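Long-range contacts in 5-carboxyvanillate decarboxylase (Sphingomonas paucimobilis, PDB 4L6D), which probably removes a carboxyl group from 5-carboxyvanillate to give vanillate, as a metal-dependent member of the amidohydrolase superfamily: residues 115-120 with 141-146; 150-155 with 207-212; 177-182 with 199-204; 221-226 with 265-270; 288-293 with 328-333. All blocks are in the same frame, centred on the assembly; numbering follows the deposited sequence.

Contact 1 of 5, residues 115-120 with 141-146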
# COMPACT_ATOMS: atom_id res chain seq x y z
N GLY A 115 8.96 16.13 19.85
CA GLY A 115 7.84 16.94 20.29
C GLY A 115 6.69 16.77 19.34
O GLY A 115 6.88 16.29 18.22
N THR A 116 5.49 17.16 19.77
CA THR A 116 4.32 17.06 18.91
C THR A 116 3.61 18.41 18.91
O THR A 116 4.12 19.39 19.46
CB THR A 116 3.39 15.86 19.31
OG1 THR A 116 2.48 15.55 18.24
CG2 THR A 116 2.62 16.14 20.59
N PHE A 117 2.47 18.48 18.24
CA PHE A 117 1.74 19.73 18.13
C PHE A 117 0.31 19.44 17.71
O PHE A 117 -0.01 18.31 17.36
CB PHE A 117 2.41 20.66 17.10
CG PHE A 117 2.74 19.99 15.79
CD1 PHE A 117 3.95 19.32 15.62
CD2 PHE A 117 1.85 20.05 14.73
CE1 PHE A 117 4.26 18.69 14.43
CE2 PHE A 117 2.17 19.42 13.51
CZ PHE A 117 3.38 18.75 13.37
N ALA A 118 -0.52 20.47 17.75
CA ALA A 118 -1.92 20.33 17.38
C ALA A 118 -2.21 21.05 16.07
O ALA A 118 -2.47 22.25 16.07
CB ALA A 118 -2.80 20.89 18.51
N PRO A 119 -2.14 20.32 14.93
CA PRO A 119 -2.34 20.94 13.61
C PRO A 119 -3.76 21.47 13.42
O PRO A 119 -4.00 22.14 12.42
CB PRO A 119 -2.08 19.78 12.63
CG PRO A 119 -1.46 18.69 13.40
CD PRO A 119 -1.93 18.86 14.82
N GLN A 120 -4.68 21.14 14.34
CA GLN A 120 -6.02 21.76 14.37
C GLN A 120 -5.94 23.28 14.34
O GLN A 120 -6.87 23.96 13.88
CB GLN A 120 -6.77 21.37 15.66
CG GLN A 120 -7.04 19.89 15.91
CD GLN A 120 -5.97 19.25 16.77
OE1 GLN A 120 -4.80 19.27 16.42
NE2 GLN A 120 -6.38 18.66 17.89
N LEU A 141 10.27 16.08 15.59
CA LEU A 141 8.82 16.21 15.76
C LEU A 141 8.11 14.93 15.38
O LEU A 141 8.63 14.13 14.59
CB LEU A 141 8.29 17.35 14.90
CG LEU A 141 8.81 18.75 15.22
CD1 LEU A 141 8.54 19.69 14.05
CD2 LEU A 141 8.21 19.31 16.50
N VAL A 142 6.91 14.73 15.91
CA VAL A 142 6.07 13.60 15.53
C VAL A 142 4.63 14.07 15.39
O VAL A 142 4.15 14.92 16.15
CB VAL A 142 6.16 12.43 16.55
CG1 VAL A 142 5.72 12.87 17.95
CG2 VAL A 142 5.34 11.22 16.10
N ILE A 143 3.96 13.54 14.38
CA ILE A 143 2.54 13.76 14.19
C ILE A 143 1.96 12.45 13.63
O ILE A 143 2.67 11.67 12.99
CB ILE A 143 2.27 14.98 13.26
CG1 ILE A 143 0.88 15.56 13.52
CG2 ILE A 143 2.45 14.60 11.79
CD1 ILE A 143 0.73 16.21 14.92
N ASN A 144 0.68 12.19 13.89
CA ASN A 144 0.06 10.91 13.52
C ASN A 144 -0.89 11.03 12.35
O ASN A 144 -2.06 11.35 12.52
CB ASN A 144 -0.64 10.30 14.74
CG ASN A 144 0.27 10.28 15.93
OD1 ASN A 144 1.20 9.46 16.00
ND2 ASN A 144 0.07 11.21 16.87
N SER A 145 -0.37 10.74 11.16
CA SER A 145 -1.04 10.95 9.88
C SER A 145 -2.06 12.10 9.91
O SER A 145 -1.70 13.20 10.31
CB SER A 145 -1.60 9.65 9.33
OG SER A 145 -1.76 9.77 7.93
N HIS A 146 -3.31 11.85 9.54
CA HIS A 146 -4.27 12.92 9.29
C HIS A 146 -4.64 13.75 10.51
O HIS A 146 -4.52 13.29 11.64
CB HIS A 146 -5.55 12.37 8.64
CG HIS A 146 -6.52 11.77 9.61
ND1 HIS A 146 -7.48 12.52 10.26
CD2 HIS A 146 -6.70 10.49 10.02
CE1 HIS A 146 -8.20 11.73 11.04
NE2 HIS A 146 -7.75 10.50 10.91
O HOH W 1 1.87 12.25 18.85
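G115 and L141 pair as parallel neighbours, their CA atoms 4.7 Å apart, and one backbone bond ties the segments: V142 N donates to G115 O over 2.8 Å. The same oxygen lies against L141 CA in a CA-H...O contact. Beyond G115 the 115-120 chain leaves the sheet, and at T116 a side chain takes over the backbone's role. Its OG1 is anti to the backbone N (chi1 -163°) and donates to V142 O at 2.7 Å, the hydroxyl tilted 29° from the carbonyl plane. A water that donates weakly to T116 OG1 accepts from N144 ND2. G115 ends strand 111-115 and the rest of 115-120 leads into helix 122-134; L141 to N144 lie on strand 140-144. The two strands are neighbours in the parallel sheet of the TIM-barrel-like amidohydrolase fold, and helix 122-134 makes the beta-alpha-beta crossover. I143 dominates the apolar side. Its CD1 sits over one face of the F117 ring, offset toward the rim and 3.9 Å from the centroid, a CH-pi contact in which the two side chains cross at about a right angle. CD1 also meets P119 CG tip to tip at 3.6 Å and comes to 3.3 Å from F117 O. L141 CB lies at the F117 ring edge. F117 continues outward onto A125 and I129 of helix 122-134 and V160 and I164 of helix 158-167. On the other side of the strand, V142 CG1 packs 4.0 Å from T116 CB, and the V142 side chain lies about 4 Å from that of the manganese ligand H174.

Contact 2 of 5, residues 150-155 with 207-212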
# COMPACT_ATOMS: atom_id res chain seq x y z
N LEU A 150 -8.16 15.47 7.13
CA LEU A 150 -7.48 16.12 6.02
C LEU A 150 -6.05 15.63 6.00
O LEU A 150 -5.47 15.31 7.05
CB LEU A 150 -7.48 17.63 6.20
CG LEU A 150 -8.83 18.30 6.26
CD1 LEU A 150 -8.66 19.76 6.62
CD2 LEU A 150 -9.55 18.15 4.94
N TYR A 151 -5.46 15.60 4.80
CA TYR A 151 -4.08 15.18 4.62
C TYR A 151 -3.17 16.40 4.43
O TYR A 151 -3.66 17.52 4.26
CB TYR A 151 -3.99 14.19 3.46
CG TYR A 151 -4.74 12.92 3.79
CD1 TYR A 151 -4.25 12.05 4.76
CD2 TYR A 151 -5.93 12.60 3.16
CE1 TYR A 151 -4.94 10.89 5.10
CE2 TYR A 151 -6.63 11.43 3.49
CZ TYR A 151 -6.12 10.58 4.45
OH TYR A 151 -6.82 9.43 4.78
N TYR A 152 -1.86 16.16 4.46
CA TYR A 152 -0.92 17.28 4.59
C TYR A 152 -0.54 17.96 3.28
O TYR A 152 0.35 18.80 3.24
CB TYR A 152 0.31 16.89 5.43
CG TYR A 152 -0.10 16.60 6.86
CD1 TYR A 152 -0.94 17.47 7.54
CD2 TYR A 152 0.28 15.43 7.49
CE1 TYR A 152 -1.37 17.20 8.83
CE2 TYR A 152 -0.12 15.15 8.78
CZ TYR A 152 -0.95 16.03 9.44
OH TYR A 152 -1.38 15.76 10.73
N ASP A 153 -1.25 17.60 2.21
CA ASP A 153 -1.26 18.41 1.00
C ASP A 153 -2.15 19.65 1.15
O ASP A 153 -2.03 20.60 0.39
CB ASP A 153 -1.74 17.60 -0.21
CG ASP A 153 -3.14 17.04 -0.04
OD1 ASP A 153 -3.38 16.33 0.96
OD2 ASP A 153 -4.00 17.28 -0.93
N ASP A 154 -3.06 19.64 2.12
CA ASP A 154 -4.02 20.73 2.24
C ASP A 154 -3.31 22.01 2.67
O ASP A 154 -2.54 22.00 3.63
CB ASP A 154 -5.11 20.35 3.25
CG ASP A 154 -6.32 21.28 3.19
OD1 ASP A 154 -6.15 22.51 3.28
OD2 ASP A 154 -7.44 20.76 3.03
N PRO A 155 -3.54 23.12 1.94
CA PRO A 155 -2.90 24.40 2.24
C PRO A 155 -3.21 24.92 3.64
O PRO A 155 -2.48 25.78 4.14
CB PRO A 155 -3.49 25.34 1.18
CG PRO A 155 -3.73 24.42 0.01
CD PRO A 155 -4.26 23.16 0.65
N VAL A 207 1.96 10.23 -0.06
CA VAL A 207 1.88 10.34 -1.51
C VAL A 207 1.16 11.63 -1.93
O VAL A 207 1.59 12.31 -2.86
CB VAL A 207 1.21 9.09 -2.13
CG1 VAL A 207 0.90 9.31 -3.61
CG2 VAL A 207 2.13 7.89 -1.95
N ARG A 208 0.10 12.00 -1.22
CA ARG A 208 -0.59 13.26 -1.48
C ARG A 208 0.37 14.43 -1.27
O ARG A 208 0.39 15.37 -2.05
CB ARG A 208 -1.82 13.45 -0.58
CG ARG A 208 -2.96 12.47 -0.84
CD ARG A 208 -4.13 12.72 0.13
NE ARG A 208 -4.73 14.03 -0.13
CZ ARG A 208 -5.80 14.23 -0.88
NH1 ARG A 208 -6.46 13.20 -1.40
NH2 ARG A 208 -6.24 15.47 -1.10
N MET A 209 1.18 14.34 -0.22
CA MET A 209 2.16 15.41 0.05
C MET A 209 3.12 15.57 -1.11
O MET A 209 3.34 16.68 -1.61
CB MET A 209 2.94 15.13 1.34
CG MET A 209 2.10 15.24 2.61
SD MET A 209 2.90 14.53 4.06
CE MET A 209 4.13 15.78 4.46
N ILE A 210 3.67 14.46 -1.58
CA ILE A 210 4.60 14.51 -2.69
C ILE A 210 3.94 15.03 -3.97
O ILE A 210 4.44 15.97 -4.60
CB ILE A 210 5.22 13.13 -2.95
CG1 ILE A 210 6.11 12.73 -1.76
CG2 ILE A 210 6.03 13.12 -4.24
CD1 ILE A 210 6.57 11.29 -1.80
N LEU A 211 2.82 14.43 -4.36
CA LEU A 211 2.19 14.79 -5.62
C LEU A 211 1.64 16.21 -5.65
O LEU A 211 1.52 16.80 -6.72
CB LEU A 211 1.09 13.78 -6.00
CG LEU A 211 1.59 12.37 -6.31
CD1 LEU A 211 0.41 11.47 -6.69
CD2 LEU A 211 2.64 12.37 -7.42
N SER A 212 1.32 16.76 -4.48
CA SER A 212 0.79 18.11 -4.40
C SER A 212 1.87 19.17 -4.58
O SER A 212 1.55 20.35 -4.74
CB SER A 212 0.09 18.35 -3.06
OG SER A 212 1.05 18.44 -2.02
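The R208 guanidinium has D153 OD1 at its edge and in its plane. Y151 CB lies obliquely to the guanidinium, and its ring, turned 33° from that plane, touches the aliphatic part of the arginine, Y151 CD2 to R208 CD at 3.5 Å, the two side chains crossing at about a right angle. The Y152 ring has M209 SD near its plane at the edge, but the closer touch is aliphatic, Y152 CB to M209 CG at 3.7 Å. R208 grips the D153 carboxylate side-on in a two-pronged salt bridge. NE reaches OD1 at 2.9 Å along an almost straight N-H line (175°), coming from above the carboxylate plane; NH2 meets OD2 on its syn side at 2.9 Å, through a more bent bond. The carboxylate and guanidinium planes are 58° apart. D153 stands in a type I beta turn from Y151 to D154, in the loop between strand 140-144 and helix 158-167, and the turn is laid against the C-terminal part of helix 197-211. D153 CB rests 3.4 Å from S212 OG, a hydroxyl that donates to M209 O. The charged pair also faces the dimer interface: D153 OD2 bonds to Y189 OH of the second subunit, and R208 NH2 forms a salt bridge with D188 of that subunit. The tyrosine hydroxyls turn to their own subunit, Y151 OH to E201, Y152 OH to T147.

Contact 3 of 5, residues 177-182 with 199-204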
# COMPACT_ATOMS: atom_id res chain seq x y z
N ALA A 177 -5.30 5.51 12.68
CA ALA A 177 -6.27 4.76 11.89
C ALA A 177 -6.71 5.55 10.65
O ALA A 177 -6.73 6.79 10.67
CB ALA A 177 -7.49 4.40 12.74
N PRO A 178 -7.07 4.83 9.57
CA PRO A 178 -7.66 5.43 8.38
C PRO A 178 -8.67 6.54 8.69
O PRO A 178 -9.57 6.36 9.52
CB PRO A 178 -8.35 4.25 7.72
CG PRO A 178 -7.39 3.10 8.01
CD PRO A 178 -6.85 3.38 9.40
N SER A 179 -8.52 7.67 8.00
CA SER A 179 -9.42 8.81 8.17
C SER A 179 -10.82 8.49 7.67
O SER A 179 -11.06 7.44 7.07
CB SER A 179 -8.91 10.02 7.38
OG SER A 179 -9.21 9.88 6.00
N LYS A 180 -11.74 9.42 7.87
CA LYS A 180 -13.12 9.22 7.45
C LYS A 180 -13.24 9.13 5.93
O LYS A 180 -14.23 8.61 5.42
CB LYS A 180 -14.04 10.31 8.02
CG LYS A 180 -14.25 10.24 9.52
CD LYS A 180 -15.15 11.36 10.01
CE LYS A 180 -15.34 11.24 11.52
NZ LYS A 180 -16.39 12.16 12.03
N GLN A 181 -12.22 9.60 5.22
CA GLN A 181 -12.23 9.50 3.77
C GLN A 181 -12.15 8.05 3.31
O GLN A 181 -12.64 7.71 2.23
CB GLN A 181 -11.06 10.28 3.18
CG GLN A 181 -11.10 11.77 3.53
CD GLN A 181 -10.24 12.60 2.59
OE1 GLN A 181 -10.20 12.35 1.39
NE2 GLN A 181 -9.56 13.60 3.14
N ILE A 182 -11.53 7.20 4.13
CA ILE A 182 -11.26 5.83 3.71
C ILE A 182 -11.66 4.75 4.72
O ILE A 182 -11.53 3.56 4.44
CB ILE A 182 -9.76 5.63 3.34
CG1 ILE A 182 -8.86 6.04 4.52
CG2 ILE A 182 -9.41 6.44 2.11
CD1 ILE A 182 -7.42 5.52 4.41
N GLY A 199 -0.83 1.45 7.49
CA GLY A 199 0.03 1.65 6.34
C GLY A 199 -0.66 2.34 5.19
O GLY A 199 -0.06 3.18 4.52
N ILE A 200 -1.91 1.99 4.95
CA ILE A 200 -2.66 2.62 3.86
C ILE A 200 -2.91 4.11 4.15
O ILE A 200 -2.70 4.96 3.29
CB ILE A 200 -3.99 1.90 3.61
CG1 ILE A 200 -3.76 0.43 3.25
CG2 ILE A 200 -4.76 2.62 2.51
CD1 ILE A 200 -2.83 0.23 2.05
N GLU A 201 -3.34 4.40 5.37
CA GLU A 201 -3.57 5.78 5.80
C GLU A 201 -2.32 6.65 5.68
O GLU A 201 -2.37 7.73 5.08
CB GLU A 201 -4.09 5.75 7.25
CG GLU A 201 -3.93 7.05 8.04
CD GLU A 201 -4.78 8.20 7.51
OE1 GLU A 201 -5.78 7.96 6.80
OE2 GLU A 201 -4.40 9.34 7.82
N THR A 202 -1.20 6.15 6.21
CA THR A 202 0.02 6.95 6.32
C THR A 202 0.70 7.12 4.96
O THR A 202 1.15 8.22 4.62
CB THR A 202 0.97 6.32 7.34
OG1 THR A 202 0.25 6.06 8.55
CG2 THR A 202 2.12 7.27 7.67
N SER A 203 0.77 6.04 4.19
CA SER A 203 1.37 6.11 2.86
C SER A 203 0.56 7.02 1.95
O SER A 203 1.13 7.78 1.17
CB SER A 203 1.54 4.73 2.21
OG SER A 203 0.29 4.07 2.05
N THR A 204 -0.77 6.95 2.03
CA THR A 204 -1.60 7.81 1.18
C THR A 204 -1.40 9.29 1.51
O THR A 204 -1.31 10.11 0.61
CB THR A 204 -3.07 7.39 1.24
OG1 THR A 204 -3.20 6.05 0.76
CG2 THR A 204 -3.94 8.31 0.39
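E201 reaches from the helix to a loop amide and receives it from an uncommon direction: S179 N donates to OE1 over 3.0 Å from well above the carboxylate plane, 59° out of it. The N-H...O angle is 155°. CG lies anti to the backbone N (chi1 159°), beside A177 O, and the bend at chi2 turns CD toward S179 N. E201 CB is 3.8 Å from P178 CA, and E201 CG is 3.9 Å from A177 O. The I182 side chain crosses that of E201 at about a right angle, and I182 CD1 comes within 3.8 Å of E201 OE1, while its touch on I200 CG2 is looser, at 4.4 Å. The buried carboxylate has several further partners: OE1 bonds to Y151 OH, and OE2 to S145 OG and H146 N, so hydroxyls and backbone amides grip it. An alanine at E201 would probably leave the S179 amide and the S145 hydroxyl without this acceptor and open a gap beside I182 CD1. S179 OG in turn accepts from Q181 N at 3.1 Å, closing an ST turn, and also bonds to Y151 OH. At the dimer interface, I200 packs on I200 of the second subunit. What results is a buried glutamate of helix 197-211 joining the loops after strands 140-144 and 171-174, at the C-terminal end of the strands of the TIM-barrel-type amidohydrolase fold.

Contact 4 of 5, residues 221-226 with 265-270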
# COMPACT_ATOMS: atom_id res chain seq x y z
N LEU A 221 12.26 20.34 3.99
CA LEU A 221 11.58 19.45 4.92
C LEU A 221 12.25 18.08 5.00
O LEU A 221 12.69 17.54 3.98
CB LEU A 221 10.15 19.21 4.47
CG LEU A 221 9.11 20.26 4.78
CD1 LEU A 221 7.78 19.80 4.20
CD2 LEU A 221 9.00 20.47 6.30
N LYS A 222 12.32 17.52 6.20
CA LYS A 222 12.70 16.12 6.34
C LYS A 222 11.56 15.38 7.02
O LYS A 222 11.12 15.76 8.11
CB LYS A 222 14.01 15.95 7.12
CG LYS A 222 14.51 14.50 7.20
CD LYS A 222 15.06 13.98 5.85
CE LYS A 222 16.46 14.53 5.58
NZ LYS A 222 16.91 14.30 4.17
N ILE A 223 11.08 14.34 6.35
CA ILE A 223 9.97 13.51 6.81
C ILE A 223 10.49 12.10 7.06
O ILE A 223 11.28 11.57 6.28
CB ILE A 223 8.85 13.45 5.75
CG1 ILE A 223 8.42 14.86 5.31
CG2 ILE A 223 7.66 12.60 6.25
CD1 ILE A 223 7.82 15.71 6.41
N VAL A 224 10.05 11.49 8.16
CA VAL A 224 10.44 10.12 8.46
C VAL A 224 9.18 9.24 8.52
O VAL A 224 8.17 9.63 9.12
CB VAL A 224 11.24 10.05 9.77
CG1 VAL A 224 11.47 8.60 10.19
CG2 VAL A 224 12.59 10.79 9.63
N LEU A 225 9.24 8.09 7.85
CA LEU A 225 8.14 7.13 7.87
C LEU A 225 8.59 5.78 8.41
O LEU A 225 9.60 5.21 7.96
CB LEU A 225 7.60 6.93 6.45
CG LEU A 225 6.97 8.14 5.78
CD1 LEU A 225 6.57 7.74 4.36
CD2 LEU A 225 5.74 8.61 6.54
N GLY A 226 7.83 5.25 9.36
CA GLY A 226 8.10 3.95 9.93
C GLY A 226 7.60 2.80 9.06
O GLY A 226 7.16 3.01 7.93
N ARG A 265 15.18 12.45 -1.46
CA ARG A 265 15.74 13.73 -0.99
C ARG A 265 15.16 14.13 0.36
O ARG A 265 15.89 14.55 1.26
CB ARG A 265 15.48 14.85 -2.00
CG ARG A 265 16.20 16.15 -1.68
CD ARG A 265 15.83 17.29 -2.64
NE ARG A 265 14.44 17.70 -2.42
CZ ARG A 265 13.85 18.73 -3.01
NH1 ARG A 265 14.51 19.49 -3.88
NH2 ARG A 265 12.58 19.01 -2.71
N ASN A 266 13.84 14.02 0.48
CA ASN A 266 13.10 14.57 1.62
C ASN A 266 12.66 13.58 2.68
O ASN A 266 12.22 14.00 3.76
CB ASN A 266 11.89 15.36 1.13
CG ASN A 266 12.27 16.60 0.36
OD1 ASN A 266 12.29 16.62 -0.88
ND2 ASN A 266 12.60 17.67 1.09
N PHE A 267 12.76 12.29 2.40
CA PHE A 267 12.31 11.28 3.36
C PHE A 267 13.44 10.37 3.82
O PHE A 267 14.41 10.16 3.10
CB PHE A 267 11.21 10.38 2.78
CG PHE A 267 9.90 11.07 2.52
CD1 PHE A 267 9.77 12.00 1.51
CD2 PHE A 267 8.78 10.72 3.25
CE1 PHE A 267 8.54 12.62 1.26
CE2 PHE A 267 7.55 11.33 3.01
CZ PHE A 267 7.44 12.28 2.01
N ALA A 268 13.25 9.82 5.01
CA ALA A 268 14.01 8.65 5.47
C ALA A 268 12.98 7.72 6.09
O ALA A 268 11.84 8.12 6.37
CB ALA A 268 15.08 9.05 6.50
N ILE A 269 13.38 6.47 6.30
CA ILE A 269 12.45 5.45 6.80
C ILE A 269 13.01 4.74 8.02
O ILE A 269 14.21 4.79 8.28
CB ILE A 269 12.08 4.40 5.70
CG1 ILE A 269 13.25 3.46 5.39
CG2 ILE A 269 11.63 5.10 4.43
CD1 ILE A 269 12.83 2.23 4.59
N THR A 270 12.12 4.09 8.76
CA THR A 270 12.55 3.19 9.83
C THR A 270 11.98 1.80 9.63
O THR A 270 11.04 1.60 8.85
CB THR A 270 12.19 3.68 11.25
OG1 THR A 270 10.88 3.21 11.60
CG2 THR A 270 12.27 5.20 11.36
O HOH W 2 16.63 11.94 2.90
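I223 and F267 lie side by side and point the same way from adjacent strands, with I223 CB over one face of the phenyl ring, offset toward its rim. The CH-pi distance from CB to the F267 centroid is 3.9 Å; I223 CG2 comes closer to a single ring atom, 3.5 Å from F267 CE2. L225 brings CD1 obliquely to the same ring, 3.9 Å from F267 CD2. On the other face of the sheet the V224 and T270 side chains cross at about a right angle, V224 CG1 3.7 Å from T270 CG2, and V224 CG2 packs more loosely on A268 CB. The backbone between these layers is regular parallel pairing, I223 with F267, V224 with A268 and L225 with I269. I223 N, A268 N, L225 N and T270 N each donate to a carbonyl across the gap, and the short strand axes are 27° from parallel. At the N-terminal end the pairing turns to side chains. N266 ND2 donates to L221 O at 2.9 Å, straight at 175° and on a lone pair in the carbonyl plane, while N266 OD1 is gripped by R265 NE and NH2. The K222 side chain is bent at chi2 and chi3, and its NZ donates to R265 O at 3.1 Å and to a water 2.7 Å away. Strand 171-174 lies next to 223-225 and strand 292-293 next to 267-270 in the barrel sheet; F215 of helix 214-217 and A206 and I210 of helix 197-211 pack against the face bearing I223, L225 and F267.

Contact 5 of 5, residues 288-293 with 328-333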
# COMPACT_ATOMS: atom_id res chain seq x y z
N GLY A 288 19.33 4.05 -0.46
CA GLY A 288 20.66 4.36 0.04
C GLY A 288 20.73 4.04 1.53
O GLY A 288 19.74 4.20 2.24
N PRO A 289 21.89 3.57 2.00
CA PRO A 289 22.03 3.19 3.41
C PRO A 289 21.86 4.36 4.39
O PRO A 289 21.55 4.10 5.55
CB PRO A 289 23.45 2.61 3.47
CG PRO A 289 24.18 3.25 2.30
CD PRO A 289 23.12 3.34 1.23
N GLU A 290 22.04 5.60 3.96
CA GLU A 290 21.85 6.76 4.84
C GLU A 290 20.39 7.03 5.17
O GLU A 290 20.10 7.80 6.08
CB GLU A 290 22.47 8.01 4.22
CG GLU A 290 23.97 8.01 4.16
CD GLU A 290 24.49 9.11 3.25
OE1 GLU A 290 24.27 9.02 2.03
OE2 GLU A 290 25.11 10.06 3.77
N ASN A 291 19.46 6.39 4.46
CA ASN A 291 18.04 6.72 4.60
C ASN A 291 17.21 5.68 5.35
O ASN A 291 15.98 5.75 5.36
CB ASN A 291 17.41 6.96 3.22
CG ASN A 291 17.56 8.39 2.74
OD1 ASN A 291 17.99 9.27 3.49
ND2 ASN A 291 17.18 8.64 1.50
N VAL A 292 17.87 4.71 5.98
CA VAL A 292 17.17 3.67 6.72
C VAL A 292 17.62 3.64 8.17
O VAL A 292 18.81 3.53 8.45
CB VAL A 292 17.39 2.28 6.09
CG1 VAL A 292 16.54 1.23 6.81
CG2 VAL A 292 17.08 2.32 4.60
N MET A 293 16.66 3.70 9.09
CA MET A 293 16.93 3.67 10.53
C MET A 293 16.24 2.50 11.19
O MET A 293 15.17 2.07 10.77
CB MET A 293 16.45 4.96 11.18
CG MET A 293 17.26 6.16 10.77
SD MET A 293 16.60 7.71 11.42
CE MET A 293 15.21 8.00 10.33
N ALA A 328 20.12 7.80 12.66
CA ALA A 328 19.29 8.46 13.67
C ALA A 328 20.02 9.59 14.37
O ALA A 328 19.45 10.65 14.62
CB ALA A 328 18.81 7.44 14.70
N ALA A 329 21.29 9.38 14.72
CA ALA A 329 22.05 10.41 15.41
C ALA A 329 22.15 11.67 14.56
O ALA A 329 22.04 12.79 15.07
CB ALA A 329 23.43 9.89 15.77
N ARG A 330 22.33 11.49 13.25
CA ARG A 330 22.38 12.61 12.32
C ARG A 330 21.01 13.28 12.17
O ARG A 330 20.86 14.49 12.39
CB ARG A 330 22.85 12.13 10.95
CG ARG A 330 22.93 13.23 9.90
CD ARG A 330 23.29 12.66 8.53
NE ARG A 330 22.16 11.98 7.89
CZ ARG A 330 22.07 10.67 7.68
NH1 ARG A 330 23.06 9.87 8.05
NH2 ARG A 330 21.00 10.16 7.10
N ILE A 331 20.01 12.48 11.81
CA ILE A 331 18.68 13.01 11.49
C ILE A 331 17.99 13.62 12.70
O ILE A 331 17.29 14.63 12.58
CB ILE A 331 17.81 11.91 10.85
CG1 ILE A 331 18.36 11.58 9.46
CG2 ILE A 331 16.33 12.33 10.79
CD1 ILE A 331 17.76 10.34 8.84
N PHE A 332 18.21 13.03 13.87
CA PHE A 332 17.54 13.46 15.09
C PHE A 332 18.45 14.14 16.12
O PHE A 332 18.13 14.17 17.32
CB PHE A 332 16.79 12.29 15.72
CG PHE A 332 15.64 11.80 14.88
CD1 PHE A 332 14.54 12.61 14.63
CD2 PHE A 332 15.66 10.52 14.34
CE1 PHE A 332 13.48 12.14 13.85
CE2 PHE A 332 14.61 10.04 13.57
CZ PHE A 332 13.51 10.86 13.33
N ARG A 333 19.59 14.66 15.67
CA ARG A 333 20.40 15.56 16.51
C ARG A 333 20.83 14.91 17.82
O ARG A 333 20.73 15.52 18.88
CB ARG A 333 19.61 16.84 16.83
CG ARG A 333 19.15 17.63 15.62
CD ARG A 333 18.44 18.93 16.03
NE ARG A 333 18.07 19.73 14.87
CZ ARG A 333 17.60 20.98 14.93
NH1 ARG A 333 17.45 21.58 16.11
NH2 ARG A 333 17.30 21.62 13.82
O HOH W 3 19.04 11.06 5.54
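M293 points toward helix 317-331 and bends at chi3 (-77°), which swings CE round to I331 and F332. M293 SD rests 3.6 Å from A328 CA, and M293 CE lies 3.8 Å from I331 CD1, the M293 and I331 side chains crossing obliquely. The F332 ring is also met at a slant: M293 SD is 3.7 Å from F332 CE2 in a Met-aromatic contact, its line to the ring centroid 68° off the normal. Over the centre of one ring face sits I331 CG2. An alanine at M293 would probably open a gap between the strand and the helix, leaving the F332 ring without its sulfur neighbour. M293 belongs to 292-293, the last strand of the barrel-type amidohydrolase sheet, and helix 317-331 packs against it near the C-terminus of the chain. Farther out the contact turns polar. R330 NH2 donates to E290 O over 2.7 Å, with the oxygen at the guanidinium edge and close to its plane; the donor is tilted 25° from the carbonyl plane. The same nitrogen donates to a water that gives a proton to N291 OD1. N327 ND2 adds bonds from the helix to P289 O and V292 O.

How the contacts relate
Contacts 1, 4 and 5 lie on the eight-stranded parallel sheet of the amidohydrolase fold, whereas contacts 2 and 3 bring loops onto helix 197-211. The centres of contacts 4 and 5 are about 9 Å apart, and their strands 267-270 and 292-293 are neighbours joined by backbone bonds. Contacts 1, 2 and 3 also touch, through E201, Y151 and Y152, with centres about 13 to 15 Å apart. Along the chain contact 1 closes first; contact 3 falls within the span bridged by contact 2, and contacts 4 and 5 follow in turn. Contacts 2 and 3 both touch the second subunit, so helix 197-211 links the barrel core to the dimer interface.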